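Local coordinates for protein phosphoribosylformylglycinamidine cyclo-ligase (Thermus thermophilus HB8, PDB 5AVM) that probably catalyses the ATP-dependent ring closure of formylglycinamidine ribonucleotide to aminoimidazole ribonucleotide in de novo purine biosynthesis, at residues B[76-88]-B[117-131]. Sequence-based numbering, arbitrary orientation.
Sequences VSGLGFDLVNHSV and ALLASLAEACRAHGI
F81 of helix 79-88 lays its ring against helix 117-129, a knob in the hole formed by S121, E124, A125 and A128. With CG anti to its own carbonyl carbon (chi1 -69°), the ring is carried across to helix 117-129, though the bond to CB does not point there. CG lies 3.7 Å from A125 CB, and this methyl stands over the ring centroid in a CH-pi contact. CD1 passes S121 OG, CD2 lies under the same methyl, CE1 nears the S121 carbonyl, and CE2 meets A125 CA at 3.6 Å. CZ, at the tip, reaches the A125 backbone and E124 CB. Replacing F81 with alanine is likely to leave the A125 methyl without its aromatic partner and to open a gap among S121, E124 and A128.

The helices cross at -44°, their axes approaching to 7.3 Å, and G80 lies at the tightest point, its CA 3.9 Å from that of L122; with no side chain on G80, the backbones come this close, beside S121 OG and L122 N. The hydroxyl of S121 donates to S77 O (2.7 Å), from above the carbonyl plane, and accepts a weak bond from G80 N, tying it to the chain entering helix 79-88. Further along, V84 is a second knob, among L122, A125, C126 and H129. H129 NE2 then donates to N85 OD1 (2.9 Å), the amide and ring planes 69° apart, while N85 ND2 is held by H221 O.

Together the two helices back the mixed sheet of the N-terminal AIR synthase domain: L83 and L122 both rest on F101 of strand 97-107, L79 and L118 on I152 of strand 150-161, and V76 packs on helix 66-72.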
loop_
_atom_site.group_PDB
_atom_site.type_symbol
_atom_site.label_atom_id
_atom_site.label_comp_id
_atom_site.label_asym_id
_atom_site.label_seq_id
_atom_site.Cartn_x
_atom_site.Cartn_y
_atom_site.Cartn_z
ATOM N N VAL B 76 -7.505 -19.491 2.719
ATOM C CA VAL B 76 -7.293 -18.106 2.308
ATOM C C VAL B 76 -7.710 -17.882 0.846
ATOM O O VAL B 76 -7.532 -16.790 0.296
ATOM C CB VAL B 76 -5.813 -17.726 2.471
ATOM C CG1 VAL B 76 -5.436 -17.723 3.931
ATOM C CG2 VAL B 76 -4.946 -18.719 1.730
ATOM N N SER B 77 -8.274 -18.926 0.240
ATOM C CA SER B 77 -8.722 -18.920 -1.152
ATOM C C SER B 77 -9.562 -17.717 -1.544
ATOM O O SER B 77 -9.617 -17.342 -2.724
ATOM C CB SER B 77 -9.555 -20.164 -1.437
ATOM O OG SER B 77 -10.868 -19.994 -0.914
ATOM N N GLY B 78 -10.234 -17.121 -0.566
ATOM C CA GLY B 78 -11.082 -15.982 -0.863
ATOM C C GLY B 78 -10.480 -14.631 -0.559
ATOM O O GLY B 78 -10.951 -13.614 -1.065
ATOM N N LEU B 79 -9.431 -14.610 0.258
ATOM C CA LEU B 79 -8.795 -13.353 0.642
ATOM C C LEU B 79 -8.405 -12.485 -0.558
ATOM O O LEU B 79 -8.385 -11.254 -0.462
ATOM C CB LEU B 79 -7.584 -13.635 1.545
ATOM C CG LEU B 79 -7.954 -14.305 2.879
ATOM C CD1 LEU B 79 -6.730 -14.427 3.767
ATOM C CD2 LEU B 79 -9.019 -13.487 3.585
ATOM N N GLY B 80 -8.117 -13.122 -1.690
ATOM C CA GLY B 80 -7.756 -12.372 -2.878
ATOM C C GLY B 80 -8.928 -11.548 -3.375
ATOM O O GLY B 80 -8.760 -10.435 -3.865
ATOM N N PHE B 81 -10.130 -12.090 -3.260
ATOM C CA PHE B 81 -11.304 -11.353 -3.702
ATOM C C PHE B 81 -11.705 -10.306 -2.666
ATOM O O PHE B 81 -12.189 -9.227 -3.016
ATOM C CB PHE B 81 -12.472 -12.312 -3.983
ATOM C CG PHE B 81 -12.253 -13.195 -5.184
ATOM C CD1 PHE B 81 -11.313 -14.228 -5.146
ATOM C CD2 PHE B 81 -12.968 -12.979 -6.362
ATOM C CE1 PHE B 81 -11.085 -15.031 -6.261
ATOM C CE2 PHE B 81 -12.750 -13.776 -7.487
ATOM C CZ PHE B 81 -11.805 -14.805 -7.436
ATOM N N ASP B 82 -11.498 -10.620 -1.392
ATOM C CA ASP B 82 -11.836 -9.683 -0.331
ATOM C C ASP B 82 -11.112 -8.364 -0.534
ATOM O O ASP B 82 -11.713 -7.301 -0.417
ATOM C CB ASP B 82 -11.480 -10.259 1.045
ATOM C CG ASP B 82 -12.504 -11.286 1.538
ATOM O OD1 ASP B 82 -13.713 -10.956 1.593
ATOM O OD2 ASP B 82 -12.100 -12.423 1.878
ATOM N N LEU B 83 -9.822 -8.430 -0.848
ATOM C CA LEU B 83 -9.023 -7.221 -1.060
ATOM C C LEU B 83 -9.360 -6.483 -2.358
ATOM O O LEU B 83 -9.634 -5.283 -2.356
ATOM C CB LEU B 83 -7.533 -7.574 -1.055
ATOM C CG LEU B 83 -6.581 -6.402 -1.286
ATOM C CD1 LEU B 83 -6.904 -5.266 -0.323
ATOM C CD2 LEU B 83 -5.159 -6.885 -1.106
ATOM N N VAL B 84 -9.325 -7.213 -3.466
ATOM C CA VAL B 84 -9.608 -6.645 -4.776
ATOM C C VAL B 84 -11.012 -6.052 -4.846
ATOM O O VAL B 84 -11.189 -4.913 -5.292
ATOM C CB VAL B 84 -9.417 -7.717 -5.874
ATOM C CG1 VAL B 84 -9.928 -7.216 -7.211
ATOM C CG2 VAL B 84 -7.941 -8.068 -5.975
ATOM N N ASN B 85 -12.007 -6.817 -4.402
ATOM C CA ASN B 85 -13.389 -6.346 -4.419
ATOM C C ASN B 85 -13.618 -5.147 -3.511
ATOM O O ASN B 85 -14.425 -4.279 -3.827
ATOM C CB ASN B 85 -14.336 -7.474 -4.031
ATOM C CG ASN B 85 -14.447 -8.514 -5.112
ATOM O OD1 ASN B 85 -13.760 -8.423 -6.132
ATOM N ND2 ASN B 85 -15.305 -9.511 -4.906
ATOM N N HIS B 86 -12.919 -5.102 -2.381
ATOM C CA HIS B 86 -13.040 -3.986 -1.455
ATOM C C HIS B 86 -12.393 -2.776 -2.121
ATOM O O HIS B 86 -12.866 -1.649 -1.991
ATOM C CB HIS B 86 -12.333 -4.337 -0.143
ATOM C CG HIS B 86 -12.408 -3.271 0.909
ATOM N ND1 HIS B 86 -12.435 -3.564 2.255
ATOM C CD2 HIS B 86 -12.390 -1.921 0.822
ATOM C CE1 HIS B 86 -12.424 -2.442 2.953
ATOM N NE2 HIS B 86 -12.396 -1.430 2.106
ATOM N N SER B 87 -11.309 -3.028 -2.852
ATOM C CA SER B 87 -10.583 -1.974 -3.560
ATOM C C SER B 87 -11.426 -1.434 -4.717
ATOM O O SER B 87 -11.465 -0.227 -4.961
ATOM C CB SER B 87 -9.245 -2.515 -4.104
ATOM O OG SER B 87 -8.388 -2.968 -3.059
ATOM N N VAL B 88 -12.091 -2.334 -5.431
ATOM C CA VAL B 88 -12.934 -1.943 -6.546
ATOM C C VAL B 88 -14.076 -1.040 -6.079
ATOM O O VAL B 88 -14.383 -0.040 -6.725
ATOM C CB VAL B 88 -13.512 -3.193 -7.269
ATOM C CG1 VAL B 88 -14.587 -2.784 -8.265
ATOM C CG2 VAL B 88 -12.397 -3.937 -7.990
ATOM N N ALA B 117 -1.069 -19.583 -2.106
ATOM C CA ALA B 117 -2.531 -19.602 -2.120
ATOM C C ALA B 117 -3.107 -18.194 -2.165
ATOM O O ALA B 117 -4.203 -17.987 -2.685
ATOM C CB ALA B 117 -3.056 -20.332 -0.907
ATOM N N LEU B 118 -2.370 -17.235 -1.605
ATOM C CA LEU B 118 -2.790 -15.839 -1.612
ATOM C C LEU B 118 -2.526 -15.269 -3.001
ATOM O O LEU B 118 -3.429 -14.731 -3.639
ATOM C CB LEU B 118 -2.019 -15.035 -0.566
ATOM C CG LEU B 118 -2.429 -15.248 0.892
ATOM C CD1 LEU B 118 -1.534 -14.418 1.809
ATOM C CD2 LEU B 118 -3.900 -14.868 1.065
ATOM N N LEU B 119 -1.288 -15.387 -3.473
ATOM C CA LEU B 119 -0.947 -14.897 -4.800
ATOM C C LEU B 119 -1.912 -15.507 -5.802
ATOM O O LEU B 119 -2.351 -14.852 -6.747
ATOM C CB LEU B 119 0.476 -15.300 -5.161
ATOM C CG LEU B 119 1.538 -14.619 -4.311
ATOM C CD1 LEU B 119 2.922 -15.109 -4.699
ATOM C CD2 LEU B 119 1.420 -13.119 -4.505
ATOM N N ALA B 120 -2.242 -16.775 -5.583
ATOM C CA ALA B 120 -3.156 -17.485 -6.460
ATOM C C ALA B 120 -4.514 -16.803 -6.458
ATOM O O ALA B 120 -5.116 -16.597 -7.516
ATOM C CB ALA B 120 -3.298 -18.921 -6.000
ATOM N N SER B 121 -4.984 -16.449 -5.260
ATOM C CA SER B 121 -6.283 -15.804 -5.066
ATOM C C SER B 121 -6.385 -14.411 -5.693
ATOM O O SER B 121 -7.363 -14.098 -6.375
ATOM C CB SER B 121 -6.594 -15.713 -3.570
ATOM O OG SER B 121 -7.935 -15.313 -3.351
ATOM N N LEU B 122 -5.376 -13.578 -5.457
ATOM C CA LEU B 122 -5.372 -12.225 -5.996
ATOM C C LEU B 122 -5.367 -12.218 -7.513
ATOM O O LEU B 122 -6.011 -11.370 -8.136
ATOM C CB LEU B 122 -4.172 -11.454 -5.447
ATOM C CG LEU B 122 -4.348 -11.097 -3.968
ATOM C CD1 LEU B 122 -3.001 -11.030 -3.266
ATOM C CD2 LEU B 122 -5.098 -9.778 -3.863
ATOM N N ALA B 123 -4.655 -13.167 -8.110
ATOM C CA ALA B 123 -4.591 -13.261 -9.563
ATOM C C ALA B 123 -5.967 -13.637 -10.130
ATOM O O ALA B 123 -6.354 -13.180 -11.211
ATOM C CB ALA B 123 -3.558 -14.288 -9.969
ATOM N N GLU B 124 -6.704 -14.467 -9.393
ATOM C CA GLU B 124 -8.039 -14.897 -9.812
ATOM C C GLU B 124 -9.059 -13.772 -9.669
ATOM O O GLU B 124 -9.956 -13.648 -10.488
ATOM C CB GLU B 124 -8.513 -16.099 -8.981
ATOM C CG GLU B 124 -7.638 -17.359 -9.068
ATOM C CD GLU B 124 -8.249 -18.562 -8.329
ATOM O OE1 GLU B 124 -9.380 -18.960 -8.689
ATOM O OE2 GLU B 124 -7.607 -19.110 -7.397
ATOM N N ALA B 125 -8.918 -12.961 -8.622
ATOM C CA ALA B 125 -9.831 -11.848 -8.354
ATOM C C ALA B 125 -9.683 -10.733 -9.373
ATOM O O ALA B 125 -10.670 -10.129 -9.805
ATOM C CB ALA B 125 -9.590 -11.301 -6.961
ATOM N N CYS B 126 -8.443 -10.448 -9.752
ATOM C CA CYS B 126 -8.183 -9.403 -10.731
ATOM C C CYS B 126 -8.639 -9.815 -12.113
ATOM O O CYS B 126 -9.394 -9.091 -12.752
ATOM C CB CYS B 126 -6.697 -9.064 -10.783
ATOM S SG CYS B 126 -6.117 -8.182 -9.349
ATOM N N ARG B 127 -8.183 -10.972 -12.582
ATOM C CA ARG B 127 -8.580 -11.405 -13.910
ATOM C C ARG B 127 -10.083 -11.652 -13.994
ATOM O O ARG B 127 -10.651 -11.678 -15.087
ATOM C CB ARG B 127 -7.782 -12.642 -14.363
ATOM C CG ARG B 127 -8.050 -13.926 -13.632
ATOM C CD ARG B 127 -7.236 -15.080 -14.242
ATOM N NE ARG B 127 -7.608 -15.381 -15.628
ATOM C CZ ARG B 127 -6.959 -14.940 -16.706
ATOM N NH1 ARG B 127 -5.885 -14.165 -16.580
ATOM N NH2 ARG B 127 -7.383 -15.281 -17.918
ATOM N N ALA B 128 -10.728 -11.803 -12.837
ATOM C CA ALA B 128 -12.171 -12.018 -12.786
ATOM C C ALA B 128 -12.875 -10.723 -13.176
ATOM O O ALA B 128 -14.015 -10.738 -13.655
ATOM C CB ALA B 128 -12.598 -12.436 -11.381
ATOM N N HIS B 129 -12.179 -9.607 -12.973
ATOM C CA HIS B 129 -12.714 -8.290 -13.293
ATOM C C HIS B 129 -12.018 -7.680 -14.501
ATOM O O HIS B 129 -12.310 -6.548 -14.879
ATOM C CB HIS B 129 -12.552 -7.358 -12.096
ATOM C CG HIS B 129 -13.375 -7.751 -10.911
ATOM N ND1 HIS B 129 -14.753 -7.733 -10.924
ATOM C CD2 HIS B 129 -13.016 -8.159 -9.671
ATOM C CE1 HIS B 129 -15.207 -8.110 -9.742
ATOM N NE2 HIS B 129 -14.174 -8.375 -8.964
ATOM N N GLY B 130 -11.101 -8.431 -15.101
ATOM C CA GLY B 130 -10.371 -7.928 -16.255
ATOM C C GLY B 130 -9.421 -6.806 -15.883
ATOM O O GLY B 130 -9.065 -5.968 -16.710
ATOM N N ILE B 131 -9.005 -6.792 -14.626
ATOM C CA ILE B 131 -8.104 -5.769 -14.130
ATOM C C ILE B 131 -6.665 -6.273 -14.179
ATOM O O ILE B 131 -6.346 -7.322 -13.606
ATOM C CB ILE B 131 -8.453 -5.396 -12.662
ATOM C CG1 ILE B 131 -9.899 -4.910 -12.584
ATOM C CG2 ILE B 131 -7.512 -4.322 -12.140
ATOM C CD1 ILE B 131 -10.417 -4.792 -11.170
#